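Local coordinates for ribosome maturation protein SDO1 homolog (Methanothermobacter thermautotrophicus, PDB 2WBM) that probably binds RNA and the ribosome and takes part in ribosome maturation, as an archaeal member of the SDO1/SBDS family, at residues 51-56 and 160-165; 129-134 and 182-187; 144-149 and 178-183; 189-194 and 244-249; 207-212 and 220-225. All coordinates share one frame; numbering follows the deposited sequence.

Interaction 1 (51-56 and 160-165); sequences FRREDS and FKTVDE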
# COMPACT_ATOMS: atom_id res chain seq x y z
N PHE A 51 -12.19 -3.76 -1.88
CA PHE A 51 -13.47 -4.46 -1.80
C PHE A 51 -13.34 -5.92 -2.23
O PHE A 51 -13.97 -6.80 -1.64
CB PHE A 51 -14.52 -3.76 -2.67
CG PHE A 51 -15.92 -4.29 -2.48
CD1 PHE A 51 -16.73 -3.78 -1.46
CD2 PHE A 51 -16.43 -5.28 -3.31
CE1 PHE A 51 -18.04 -4.25 -1.28
CE2 PHE A 51 -17.74 -5.76 -3.14
CZ PHE A 51 -18.54 -5.24 -2.13
N ARG A 52 -12.51 -6.16 -3.24
CA ARG A 52 -12.23 -7.51 -3.73
C ARG A 52 -11.47 -8.41 -2.75
O ARG A 52 -11.51 -9.63 -2.88
CB ARG A 52 -11.46 -7.44 -5.05
CG ARG A 52 -12.27 -6.98 -6.21
CD ARG A 52 -11.38 -7.02 -7.43
NE ARG A 52 -12.16 -7.13 -8.64
CZ ARG A 52 -11.67 -7.49 -9.82
NH1 ARG A 52 -10.39 -7.79 -9.96
NH2 ARG A 52 -12.49 -7.56 -10.85
N ARG A 53 -10.78 -7.81 -1.78
CA ARG A 53 -10.03 -8.60 -0.80
C ARG A 53 -10.95 -9.30 0.20
O ARG A 53 -12.08 -8.87 0.44
CB ARG A 53 -9.00 -7.74 -0.05
CG ARG A 53 -8.08 -6.95 -0.95
CD ARG A 53 -7.10 -6.13 -0.14
NE ARG A 53 -5.84 -6.83 0.05
CZ ARG A 53 -4.74 -6.28 0.57
NH1 ARG A 53 -4.74 -5.01 0.96
NH2 ARG A 53 -3.64 -7.01 0.69
N GLU A 54 -10.44 -10.39 0.76
CA GLU A 54 -11.11 -11.12 1.83
C GLU A 54 -11.30 -10.21 3.04
O GLU A 54 -10.38 -9.48 3.43
CB GLU A 54 -10.25 -12.32 2.25
CG GLU A 54 -9.90 -13.25 1.10
CD GLU A 54 -10.95 -14.31 0.87
OE1 GLU A 54 -10.91 -15.34 1.57
OE2 GLU A 54 -11.80 -14.12 -0.02
N ASP A 55 -12.50 -10.25 3.61
CA ASP A 55 -12.79 -9.63 4.91
C ASP A 55 -12.66 -8.10 4.90
O ASP A 55 -12.37 -7.48 5.93
CB ASP A 55 -11.88 -10.26 5.99
CG ASP A 55 -12.57 -10.38 7.35
OD1 ASP A 55 -11.84 -10.45 8.37
OD2 ASP A 55 -13.81 -10.41 7.40
N SER A 56 -12.87 -7.49 3.73
CA SER A 56 -12.78 -6.04 3.59
C SER A 56 -13.93 -5.32 4.29
O SER A 56 -15.06 -5.79 4.28
CB SER A 56 -12.76 -5.63 2.12
OG SER A 56 -12.87 -4.22 1.99
N PHE A 160 -3.56 -2.73 -10.99
CA PHE A 160 -4.77 -2.73 -10.15
C PHE A 160 -4.61 -3.38 -8.78
O PHE A 160 -5.13 -2.86 -7.78
CB PHE A 160 -5.94 -3.38 -10.91
CG PHE A 160 -7.24 -3.40 -10.14
CD1 PHE A 160 -8.00 -2.24 -9.99
CD2 PHE A 160 -7.70 -4.59 -9.56
CE1 PHE A 160 -9.19 -2.25 -9.26
CE2 PHE A 160 -8.90 -4.61 -8.84
CZ PHE A 160 -9.65 -3.43 -8.70
N LYS A 161 -3.93 -4.53 -8.73
CA LYS A 161 -3.72 -5.25 -7.47
C LYS A 161 -3.14 -4.31 -6.42
O LYS A 161 -2.31 -3.48 -6.73
CB LYS A 161 -2.76 -6.42 -7.68
CG LYS A 161 -3.33 -7.54 -8.54
CD LYS A 161 -2.36 -8.69 -8.63
CE LYS A 161 -2.81 -9.72 -9.65
NZ LYS A 161 -1.75 -10.75 -9.83
N THR A 162 -3.59 -4.45 -5.18
CA THR A 162 -3.11 -3.56 -4.12
C THR A 162 -1.59 -3.65 -3.94
O THR A 162 -0.97 -4.69 -4.18
CB THR A 162 -3.79 -3.83 -2.79
OG1 THR A 162 -3.45 -5.16 -2.35
CG2 THR A 162 -5.33 -3.70 -2.91
N VAL A 163 -0.99 -2.53 -3.54
CA VAL A 163 0.44 -2.52 -3.20
C VAL A 163 0.78 -3.62 -2.18
O VAL A 163 1.76 -4.33 -2.36
CB VAL A 163 0.88 -1.12 -2.70
CG1 VAL A 163 2.29 -1.17 -2.13
CG2 VAL A 163 0.83 -0.13 -3.84
N ASP A 164 -0.05 -3.76 -1.15
CA ASP A 164 0.13 -4.81 -0.13
C ASP A 164 0.27 -6.21 -0.72
O ASP A 164 1.21 -6.93 -0.38
CB ASP A 164 -1.02 -4.79 0.88
CG ASP A 164 -0.87 -3.68 1.90
OD1 ASP A 164 0.25 -3.16 2.07
OD2 ASP A 164 -1.89 -3.33 2.54
N GLU A 165 -0.66 -6.59 -1.61
CA GLU A 165 -0.58 -7.89 -2.25
C GLU A 165 0.65 -8.02 -3.14
O GLU A 165 1.33 -9.05 -3.14
CB GLU A 165 -1.85 -8.21 -3.05
CG GLU A 165 -1.92 -9.66 -3.48
CD GLU A 165 -2.90 -9.92 -4.62
OE1 GLU A 165 -3.55 -8.96 -5.10
OE2 GLU A 165 -3.01 -11.09 -5.03
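Thr-162 OG1 accepts the N-H of Glu-165 at 3.2 Å, with an angle of 163° at the hydrogen, and, without a hydrogen bond, lies against one face of the Arg-53 guanidinium, 3.4 Å from Arg-53 CZ. The first of these is an N-cap bond, closing the start of helix 163-174. Arg-53 reaches the hydroxyl because its chain, bent at chi3 (94°), lays the flat group over it. At the guanidinium edge comes Asp-164, with CB 3.4 Å from Arg-53 NH2; its OD2 makes only a long salt bridge of 3.7 Å to Arg-53 NH1. The contact sets the end of helix 45-52, in the SBDS N-terminal domain, against the beginning of a helix in domain II. Arg-52 runs extended across Phe-160 at about a right angle. Arg-52 CD meets the ring edge in plane, 3.7 Å from Phe-160 CE2, and the guanidinium plane stands 83° from the ring. Arg-52 NE is taken by Leu-101 O, while Phe-160 also packs on Ala-48, Ala-49 and Ile-106.

Interaction 2 (129-134 and 182-187); sequences AREAIN and FEKVRV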
# COMPACT_ATOMS: atom_id res chain seq x y z
N ALA A 129 11.86 -1.50 0.42
CA ALA A 129 13.06 -0.86 0.97
C ALA A 129 12.89 -0.52 2.45
O ALA A 129 13.85 -0.58 3.20
CB ALA A 129 13.40 0.40 0.20
N ARG A 130 11.67 -0.16 2.84
CA ARG A 130 11.33 0.17 4.22
C ARG A 130 11.37 -1.06 5.13
O ARG A 130 11.90 -1.00 6.25
CB ARG A 130 9.95 0.82 4.23
CG ARG A 130 9.27 1.05 5.56
CD ARG A 130 7.85 1.59 5.24
NE ARG A 130 7.90 2.71 4.29
CZ ARG A 130 7.10 2.87 3.23
NH1 ARG A 130 6.17 1.98 2.93
NH2 ARG A 130 7.25 3.93 2.45
N GLU A 131 10.83 -2.18 4.66
CA GLU A 131 10.65 -3.34 5.54
C GLU A 131 11.81 -4.32 5.52
O GLU A 131 11.97 -5.11 6.45
CB GLU A 131 9.35 -4.09 5.20
CG GLU A 131 8.07 -3.23 5.26
CD GLU A 131 7.67 -2.80 6.67
OE1 GLU A 131 8.11 -3.40 7.67
OE2 GLU A 131 6.88 -1.84 6.76
N ALA A 132 12.61 -4.28 4.47
CA ALA A 132 13.60 -5.33 4.22
C ALA A 132 14.97 -5.07 4.83
O ALA A 132 15.37 -3.93 5.06
CB ALA A 132 13.75 -5.58 2.73
N ILE A 133 15.67 -6.16 5.12
CA ILE A 133 17.11 -6.11 5.38
C ILE A 133 17.81 -7.14 4.51
O ILE A 133 17.17 -8.03 3.94
CB ILE A 133 17.45 -6.39 6.86
CG1 ILE A 133 17.02 -7.81 7.26
CG2 ILE A 133 16.86 -5.30 7.76
CD1 ILE A 133 17.71 -8.35 8.52
N ASN A 134 19.12 -6.99 4.39
CA ASN A 134 19.98 -8.02 3.86
C ASN A 134 20.29 -8.94 5.04
O ASN A 134 20.96 -8.51 5.98
CB ASN A 134 21.26 -7.36 3.33
CG ASN A 134 22.25 -8.34 2.74
OD1 ASN A 134 22.25 -9.53 3.08
ND2 ASN A 134 23.11 -7.85 1.86
N PHE A 182 12.07 -9.52 5.04
CA PHE A 182 11.39 -8.52 5.85
C PHE A 182 11.69 -8.82 7.31
O PHE A 182 11.52 -9.95 7.77
CB PHE A 182 9.88 -8.56 5.62
CG PHE A 182 9.42 -7.80 4.40
CD1 PHE A 182 10.32 -7.39 3.43
CD2 PHE A 182 8.07 -7.52 4.23
CE1 PHE A 182 9.89 -6.69 2.29
CE2 PHE A 182 7.63 -6.82 3.10
CZ PHE A 182 8.55 -6.41 2.13
N GLU A 183 12.18 -7.82 8.03
CA GLU A 183 12.50 -8.00 9.45
C GLU A 183 12.47 -6.68 10.17
O GLU A 183 13.02 -5.68 9.70
CB GLU A 183 13.88 -8.65 9.61
CG GLU A 183 14.15 -9.20 11.00
CD GLU A 183 15.24 -10.27 11.00
OE1 GLU A 183 15.18 -11.20 10.17
OE2 GLU A 183 16.14 -10.17 11.85
N LYS A 184 11.81 -6.67 11.33
CA LYS A 184 11.85 -5.52 12.21
C LYS A 184 13.16 -5.63 13.00
O LYS A 184 13.66 -6.73 13.22
CB LYS A 184 10.68 -5.51 13.20
CG LYS A 184 9.30 -5.65 12.58
CD LYS A 184 8.85 -4.42 11.81
CE LYS A 184 7.47 -4.67 11.18
NZ LYS A 184 7.05 -3.62 10.21
N VAL A 185 13.71 -4.49 13.37
CA VAL A 185 14.91 -4.47 14.23
C VAL A 185 14.64 -3.57 15.42
O VAL A 185 13.75 -2.71 15.37
CB VAL A 185 16.17 -3.99 13.49
CG1 VAL A 185 16.44 -4.86 12.25
CG2 VAL A 185 16.07 -2.52 13.12
N ARG A 186 15.39 -3.79 16.49
CA ARG A 186 15.25 -2.95 17.69
C ARG A 186 16.51 -2.12 17.87
O ARG A 186 17.61 -2.65 17.82
CB ARG A 186 14.97 -3.81 18.93
CG ARG A 186 13.50 -4.26 18.98
CD ARG A 186 13.09 -4.87 20.32
NE ARG A 186 11.73 -5.41 20.23
CZ ARG A 186 10.98 -5.79 21.27
NH1 ARG A 186 11.44 -5.69 22.51
NH2 ARG A 186 9.75 -6.27 21.07
N VAL A 187 16.31 -0.82 18.06
CA VAL A 187 17.41 0.12 18.18
C VAL A 187 17.30 0.77 19.54
O VAL A 187 16.23 1.24 19.92
CB VAL A 187 17.29 1.21 17.09
CG1 VAL A 187 18.42 2.22 17.23
CG2 VAL A 187 17.25 0.57 15.67
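Glu-131 lies over Phe-182 and reaches on to Lys-184, and following it outward from CB shows how the segments meet. Its CB sits squarely above the ring of Phe-182, 3.6 Å from the centroid and 4° off the normal, a CH-pi contact with nearly equal distances to all six ring carbons. From there the chain bends at chi2 (-69°), which turns the carboxylate away from the ring and toward the lysine. Glu-131 OE1 takes Lys-184 NZ at 2.8 Å, a hydrogen-bonded salt bridge, on its syn side and slightly out of the carboxylate plane. The other oxygen, OE2, is bridged by Lys-127, so two lysines hold this buried carboxylate and would be expected to favour its charged form. The backbone of the same residue works too: Glu-131 O accepts from Glu-183 N at 3.1 Å. Ala-132 adds its methyl, 3.9 Å from Phe-182 CD1, at an oblique approach to the ring. Beyond it, Ile-133 CD1 rests 4.0 Å from Glu-183 CB and as close to the carboxylate carbon. Val-167 and Leu-171 of helix 163-174 also touch Phe-182. Ala-132 and Phe-182 form a non-hydrogen-bonded antiparallel pair, a short beta bridge where helix 110-131 gives way to strand 132-133 beside the start of strand 181-191.

Interaction 3 (144-149 and 178-183); sequences KRIEKA and IPIKFE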
# COMPACT_ATOMS: atom_id res chain seq x y z
N LYS A 144 17.10 2.10 -4.68
CA LYS A 144 17.76 1.83 -5.97
C LYS A 144 18.16 0.35 -6.15
O LYS A 144 18.12 -0.17 -7.26
CB LYS A 144 18.99 2.71 -6.15
CG LYS A 144 18.68 4.17 -6.42
CD LYS A 144 19.94 5.03 -6.35
CE LYS A 144 19.61 6.52 -6.27
NZ LYS A 144 18.88 7.01 -7.48
N ARG A 145 18.54 -0.31 -5.05
CA ARG A 145 18.96 -1.71 -5.11
C ARG A 145 17.77 -2.64 -5.34
O ARG A 145 17.87 -3.61 -6.11
CB ARG A 145 19.70 -2.12 -3.83
CG ARG A 145 20.41 -3.47 -3.93
CD ARG A 145 21.58 -3.37 -4.89
NE ARG A 145 22.05 -4.66 -5.39
CZ ARG A 145 21.46 -5.37 -6.36
NH1 ARG A 145 20.34 -4.94 -6.93
NH2 ARG A 145 21.99 -6.52 -6.75
N ILE A 146 16.66 -2.32 -4.67
CA ILE A 146 15.40 -3.05 -4.84
C ILE A 146 14.93 -2.91 -6.29
O ILE A 146 14.53 -3.88 -6.92
CB ILE A 146 14.30 -2.53 -3.88
CG1 ILE A 146 14.71 -2.69 -2.40
CG2 ILE A 146 12.96 -3.20 -4.16
CD1 ILE A 146 15.21 -4.07 -2.03
N GLU A 147 14.98 -1.68 -6.80
CA GLU A 147 14.58 -1.41 -8.18
C GLU A 147 15.41 -2.24 -9.17
O GLU A 147 14.86 -2.82 -10.11
CB GLU A 147 14.73 0.09 -8.49
CG GLU A 147 14.27 0.49 -9.88
CD GLU A 147 14.41 1.97 -10.13
OE1 GLU A 147 15.43 2.56 -9.72
OE2 GLU A 147 13.49 2.56 -10.73
N LYS A 148 16.72 -2.29 -8.95
CA LYS A 148 17.62 -3.05 -9.81
C LYS A 148 17.29 -4.54 -9.79
O LYS A 148 17.32 -5.19 -10.83
CB LYS A 148 19.08 -2.79 -9.44
CG LYS A 148 19.69 -1.52 -10.08
CD LYS A 148 18.60 -0.49 -10.40
CE LYS A 148 19.04 0.94 -10.08
NZ LYS A 148 17.84 1.75 -9.69
N ALA A 149 16.97 -5.06 -8.60
CA ALA A 149 16.58 -6.46 -8.43
C ALA A 149 15.28 -6.78 -9.18
O ALA A 149 15.18 -7.83 -9.82
CB ALA A 149 16.41 -6.78 -6.94
N ILE A 178 18.71 -10.97 -4.93
CA ILE A 178 19.46 -10.41 -3.79
C ILE A 178 19.08 -11.06 -2.47
O ILE A 178 17.97 -11.58 -2.34
CB ILE A 178 19.29 -8.87 -3.66
CG1 ILE A 178 17.81 -8.46 -3.76
CG2 ILE A 178 20.16 -8.16 -4.69
CD1 ILE A 178 17.53 -7.08 -3.17
N PRO A 179 20.00 -11.02 -1.49
CA PRO A 179 19.71 -11.56 -0.17
C PRO A 179 18.76 -10.61 0.52
O PRO A 179 19.11 -9.46 0.77
CB PRO A 179 21.08 -11.55 0.54
CG PRO A 179 22.09 -11.27 -0.51
CD PRO A 179 21.38 -10.50 -1.56
N ILE A 180 17.55 -11.08 0.82
CA ILE A 180 16.51 -10.18 1.32
C ILE A 180 15.45 -10.88 2.16
O ILE A 180 15.04 -12.01 1.87
CB ILE A 180 15.85 -9.40 0.15
CG1 ILE A 180 14.98 -8.25 0.67
CG2 ILE A 180 15.10 -10.35 -0.81
CD1 ILE A 180 14.65 -7.20 -0.38
N LYS A 181 15.00 -10.17 3.20
CA LYS A 181 14.01 -10.67 4.13
C LYS A 181 13.37 -9.45 4.77
O LYS A 181 14.04 -8.45 5.01
CB LYS A 181 14.72 -11.49 5.21
CG LYS A 181 13.83 -12.33 6.11
CD LYS A 181 14.67 -13.03 7.18
CE LYS A 181 13.83 -13.90 8.10
NZ LYS A 181 12.92 -13.10 8.98
N PHE A 182 12.07 -9.52 5.04
CA PHE A 182 11.39 -8.52 5.85
C PHE A 182 11.69 -8.82 7.31
O PHE A 182 11.52 -9.95 7.77
CB PHE A 182 9.88 -8.56 5.62
CG PHE A 182 9.42 -7.80 4.40
CD1 PHE A 182 10.32 -7.39 3.43
CD2 PHE A 182 8.07 -7.52 4.23
CE1 PHE A 182 9.89 -6.69 2.29
CE2 PHE A 182 7.63 -6.82 3.10
CZ PHE A 182 8.55 -6.41 2.13
N GLU A 183 12.18 -7.82 8.03
CA GLU A 183 12.50 -8.00 9.45
C GLU A 183 12.47 -6.68 10.17
O GLU A 183 13.02 -5.68 9.70
CB GLU A 183 13.88 -8.65 9.61
CG GLU A 183 14.15 -9.20 11.00
CD GLU A 183 15.24 -10.27 11.00
OE1 GLU A 183 15.18 -11.20 10.17
OE2 GLU A 183 16.14 -10.17 11.85
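Ile-178 meets helix 143-152 with both of its branches, and most of what passes between the segments is apolar. CG1 and CD1 both rest against the methyl of Ala-149, with Ala-149 CB 3.9 Å from Ile-178 CG1. CD1 of Ile-178 also comes to 4.0 Å from Ile-146 CD1, the two side chains crossing at about a right angle. Ile-146 CD1 is the meeting point of the group, since Ile-180 CD1 approaches it as well, at 3.6 Å and again crosswise. With chi1 -61° and chi2 -50° the CD1 methyl of Ile-146 turns from the flank of the helix toward 178-183. Ile-128 from helix 110-131 touches both Ile-146 and Ile-180, and Leu-171 and Ile-174 of helix 163-174 touch Ile-180 and Ala-149 respectively.

The second kind of contact sets an alkyl group against a charged plane. Ile-178 CG2 stands over one face of the Arg-145 guanidinium, offset toward its rim, with Arg-145 NH2 3.2 Å away. A bend at chi2 (69°) brings the guanidinium to this methyl, and the two side chains run antiparallel. No hydrogen bond spans the segments, and Arg-145 NH1 is buried here without a partner in the model. The chemistry therefore implies a join made by shape and hydrophobic cover, with one methyl against the guanidinium face and NH1 apparently unpartnered, a probable cost.

Interaction 4 (189-194 and 244-249); sequences IKIPGE and GNVETR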
# COMPACT_ATOMS: atom_id res chain seq x y z
N ILE A 189 18.29 3.93 21.68
CA ILE A 189 18.77 5.29 21.47
C ILE A 189 18.96 5.97 22.82
O ILE A 189 18.30 5.61 23.80
CB ILE A 189 17.80 6.12 20.56
CG1 ILE A 189 16.52 6.51 21.32
CG2 ILE A 189 17.45 5.34 19.29
CD1 ILE A 189 15.61 7.47 20.56
N LYS A 190 19.87 6.92 22.85
CA LYS A 190 20.14 7.72 24.04
C LYS A 190 20.15 9.18 23.59
O LYS A 190 20.95 9.54 22.72
CB LYS A 190 21.50 7.33 24.62
CG LYS A 190 21.88 8.04 25.91
CD LYS A 190 23.27 7.60 26.36
CE LYS A 190 23.56 8.02 27.78
NZ LYS A 190 23.53 9.49 27.94
N ILE A 191 19.29 9.99 24.18
CA ILE A 191 19.27 11.40 23.80
C ILE A 191 19.17 12.29 25.04
O ILE A 191 18.72 11.85 26.10
CB ILE A 191 18.10 11.70 22.84
CG1 ILE A 191 16.77 11.36 23.50
CG2 ILE A 191 18.26 10.96 21.49
CD1 ILE A 191 15.65 12.21 22.98
N PRO A 192 19.58 13.55 24.90
CA PRO A 192 19.49 14.43 26.06
C PRO A 192 18.04 14.57 26.51
O PRO A 192 17.13 14.50 25.69
CB PRO A 192 20.00 15.77 25.53
CG PRO A 192 20.67 15.46 24.22
CD PRO A 192 19.96 14.28 23.68
N GLY A 193 17.85 14.74 27.82
CA GLY A 193 16.50 14.82 28.40
C GLY A 193 15.61 15.90 27.82
O GLY A 193 14.39 15.70 27.70
N GLU A 194 16.21 17.02 27.43
CA GLU A 194 15.52 18.16 26.82
C GLU A 194 14.80 17.80 25.52
O GLU A 194 13.82 18.45 25.14
CB GLU A 194 16.51 19.29 26.50
CG GLU A 194 17.19 19.93 27.72
CD GLU A 194 18.46 19.21 28.18
OE1 GLU A 194 18.67 18.03 27.82
OE2 GLU A 194 19.24 19.85 28.91
N GLY A 244 23.06 16.19 16.41
CA GLY A 244 24.18 15.29 16.60
C GLY A 244 24.29 14.73 18.01
O GLY A 244 25.14 13.87 18.28
N ASN A 245 23.44 15.21 18.91
CA ASN A 245 23.48 14.76 20.30
C ASN A 245 22.63 13.51 20.51
O ASN A 245 21.61 13.53 21.20
CB ASN A 245 23.06 15.88 21.25
CG ASN A 245 24.05 17.01 21.27
OD1 ASN A 245 25.03 16.98 22.02
ND2 ASN A 245 23.82 18.02 20.44
N VAL A 246 23.06 12.42 19.89
CA VAL A 246 22.33 11.15 19.95
C VAL A 246 23.32 10.00 19.86
O VAL A 246 24.38 10.10 19.21
CB VAL A 246 21.25 11.04 18.82
CG1 VAL A 246 21.86 11.18 17.42
CG2 VAL A 246 20.46 9.73 18.94
N GLU A 247 22.98 8.91 20.53
CA GLU A 247 23.75 7.69 20.47
C GLU A 247 22.76 6.58 20.12
O GLU A 247 21.67 6.52 20.69
CB GLU A 247 24.38 7.47 21.84
CG GLU A 247 25.18 6.20 22.01
CD GLU A 247 25.71 6.07 23.44
OE1 GLU A 247 26.17 7.09 24.00
OE2 GLU A 247 25.67 4.94 23.99
N THR A 248 23.10 5.75 19.14
CA THR A 248 22.22 4.65 18.76
C THR A 248 23.00 3.35 18.63
O THR A 248 24.20 3.36 18.34
CB THR A 248 21.45 4.90 17.43
OG1 THR A 248 22.37 4.87 16.33
CG2 THR A 248 20.69 6.23 17.45
N ARG A 249 22.32 2.22 18.85
CA ARG A 249 22.92 0.92 18.59
C ARG A 249 21.83 -0.08 18.34
O ARG A 249 20.72 0.08 18.84
CB ARG A 249 23.82 0.46 19.75
CG ARG A 249 23.08 0.14 21.04
CD ARG A 249 24.00 -0.55 22.05
NE ARG A 249 23.23 -0.94 23.22
CZ ARG A 249 23.04 -0.17 24.28
NH1 ARG A 249 23.60 1.04 24.35
NH2 ARG A 249 22.30 -0.61 25.30
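An antiparallel strand pair in the C-terminal domain brings 189-191 alongside 247-249, their axes 4.7 Å apart. Lys-190 and Glu-247 are its hydrogen-bonded pair: Lys-190 N gives to Glu-247 O at 2.8 Å, and Glu-247 N returns a bond to Lys-190 O at 3.1 Å. On their face the Lys-190 chain, in one of its two conformers, passes the glutamate, and its ammonium goes on to Ser-219. On the other face Ile-189 CG2 meets Thr-248 CG2 at 3.8 Å. Both branches sit anti to their own carbonyl carbon, and it is the two CG2 methyls that touch. Helix 231-241 lies over this side through Phe-234, Tyr-235 and Leu-238. Further along, Ile-191 CG2 touches Val-246 CG2 at 3.6 Å. Where the pairing ends, Pro-192 CD comes to 3.1 Å from Asn-245 O, and Asn-245 centres an inverse gamma turn. With helices 196-206 and 231-241 packed on the Ile-189 side, the order beta-alpha-beta-beta-alpha-beta is that of a ferredoxin-like fold, whose first and last strands are paired here.

Interaction 5 (207-212 and 220-225); sequences GKITNE and WIAVVE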
# COMPACT_ATOMS: atom_id res chain seq x y z
N GLY A 207 8.61 3.94 14.27
CA GLY A 207 8.29 2.69 14.92
C GLY A 207 7.64 2.86 16.26
O GLY A 207 7.02 3.90 16.54
N LYS A 208 7.75 1.81 17.07
CA LYS A 208 7.06 1.74 18.36
C LYS A 208 8.08 1.61 19.48
O LYS A 208 9.01 0.82 19.38
CB LYS A 208 6.12 0.54 18.41
CG LYS A 208 5.08 0.47 17.28
CD LYS A 208 4.12 1.65 17.33
CE LYS A 208 3.14 1.61 16.16
NZ LYS A 208 2.23 2.78 16.21
N ILE A 209 7.88 2.39 20.53
CA ILE A 209 8.75 2.31 21.73
C ILE A 209 8.36 1.09 22.54
O ILE A 209 7.21 0.96 22.99
CB ILE A 209 8.62 3.59 22.58
CG1 ILE A 209 9.10 4.79 21.77
CG2 ILE A 209 9.39 3.44 23.92
CD1 ILE A 209 8.76 6.14 22.41
N THR A 210 9.31 0.17 22.73
CA THR A 210 9.05 -1.05 23.50
C THR A 210 9.50 -0.88 24.96
O THR A 210 8.99 -1.53 25.86
CB THR A 210 9.75 -2.27 22.88
OG1 THR A 210 11.17 -2.07 22.88
CG2 THR A 210 9.27 -2.49 21.44
N ASN A 211 10.49 -0.02 25.17
CA ASN A 211 11.01 0.26 26.50
C ASN A 211 11.57 1.68 26.49
O ASN A 211 12.11 2.15 25.48
CB ASN A 211 12.13 -0.73 26.94
CG ASN A 211 11.77 -2.18 26.76
OD1 ASN A 211 11.35 -2.89 27.72
ND2 ASN A 211 11.96 -2.66 25.56
N GLU A 212 11.46 2.38 27.61
CA GLU A 212 12.09 3.68 27.74
C GLU A 212 12.36 3.96 29.20
O GLU A 212 11.59 3.56 30.06
CB GLU A 212 11.24 4.79 27.11
CG GLU A 212 9.75 4.83 27.51
CD GLU A 212 9.51 5.38 28.90
OE1 GLU A 212 8.66 4.82 29.64
OE2 GLU A 212 10.17 6.36 29.27
N TRP A 220 17.69 10.33 28.31
CA TRP A 220 16.56 9.43 28.15
C TRP A 220 16.93 8.37 27.14
O TRP A 220 17.43 8.68 26.06
CB TRP A 220 15.34 10.21 27.67
CG TRP A 220 14.08 9.41 27.47
CD1 TRP A 220 13.32 8.80 28.45
CD2 TRP A 220 13.38 9.21 26.24
NE1 TRP A 220 12.21 8.21 27.88
CE2 TRP A 220 12.23 8.44 26.53
CE3 TRP A 220 13.63 9.58 24.90
CZ2 TRP A 220 11.31 8.06 25.53
CZ3 TRP A 220 12.72 9.20 23.91
CH2 TRP A 220 11.57 8.44 24.24
N ILE A 221 16.70 7.12 27.52
CA ILE A 221 16.96 6.00 26.63
C ILE A 221 15.63 5.42 26.17
O ILE A 221 14.71 5.29 26.97
CB ILE A 221 17.78 4.90 27.32
CG1 ILE A 221 19.24 5.37 27.48
CG2 ILE A 221 17.69 3.56 26.53
CD1 ILE A 221 20.14 4.39 28.24
N ALA A 222 15.52 5.12 24.88
CA ALA A 222 14.34 4.41 24.38
C ALA A 222 14.80 3.26 23.50
O ALA A 222 15.80 3.38 22.78
CB ALA A 222 13.44 5.33 23.60
N VAL A 223 14.11 2.15 23.60
CA VAL A 223 14.27 1.04 22.67
C VAL A 223 13.11 1.12 21.70
O VAL A 223 11.94 1.19 22.11
CB VAL A 223 14.31 -0.28 23.41
CG1 VAL A 223 14.45 -1.46 22.43
CG2 VAL A 223 15.49 -0.25 24.42
N VAL A 224 13.42 1.17 20.40
CA VAL A 224 12.41 1.40 19.37
C VAL A 224 12.46 0.26 18.37
O VAL A 224 13.53 -0.07 17.88
CB VAL A 224 12.62 2.72 18.61
CG1 VAL A 224 11.45 2.98 17.64
CG2 VAL A 224 12.74 3.90 19.60
N GLU A 225 11.30 -0.35 18.11
CA GLU A 225 11.21 -1.38 17.08
C GLU A 225 10.82 -0.68 15.78
O GLU A 225 9.80 0.01 15.71
CB GLU A 225 10.17 -2.44 17.46
CG GLU A 225 9.98 -3.52 16.43
CD GLU A 225 9.21 -4.71 17.00
OE1 GLU A 225 9.82 -5.53 17.72
OE2 GLU A 225 8.00 -4.80 16.71
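This is a beta hairpin contact in the C-terminal domain, strand 208-214 against 220-227, interrupted by a bulge. Lys-208 and Glu-225 make the regular two-bond pair, with Glu-225 N 2.9 Å from Lys-208 O. At the bulge Val-223 faces two residues: its O accepts Thr-210 N at 2.9 Å, and its N gives to Asn-211 O at 2.7 Å. Thr-210 OG1 lies 3.4 Å from Val-223 CG1 and adds a weak bond to Val-223 O, while the Asn-211 side chain runs parallel to that of Val-223. At the far end Glu-212 grips Trp-220 by its indole edge: Trp-220 NE1 donates at 3.1 Å, nearly straight at 171° and in the ring plane, to the anti lone pair of Glu-212 OE2. The glutamate gets there by folding back, chi1 49° and chi2 76°, with CB 3.6 Å from Trp-220 CZ2. Ile-209 CD1 meets the edge of the benzo ring at Trp-220 CH2, 4.1 Å off. Two residues opposite one, with the register shifted by one, is the classic beta bulge.

Interaction 1 stands apart, its centre 23 to 40 Å from the others, joining the N-terminal domain to domain II. Interactions 2 and 3, centres 11 Å apart, share Phe-182 and Glu-183 and touch through Ile-133 N and Lys-181 O. Strand 181-191, interrupted by a bulge or short loop, carries on from them to interaction 4, and its neighbour 220-227 brings in interaction 5, centres 12 Å apart and probably hydrogen-bonded to interaction 4 through Ala-222 O and Ile-189 N. Along the chain, interaction 1 alternates with 2 and 3, whereas 5 nests inside the loop closed by 4. That strand ties domain II to the C-terminal sheet in an elongated molecule.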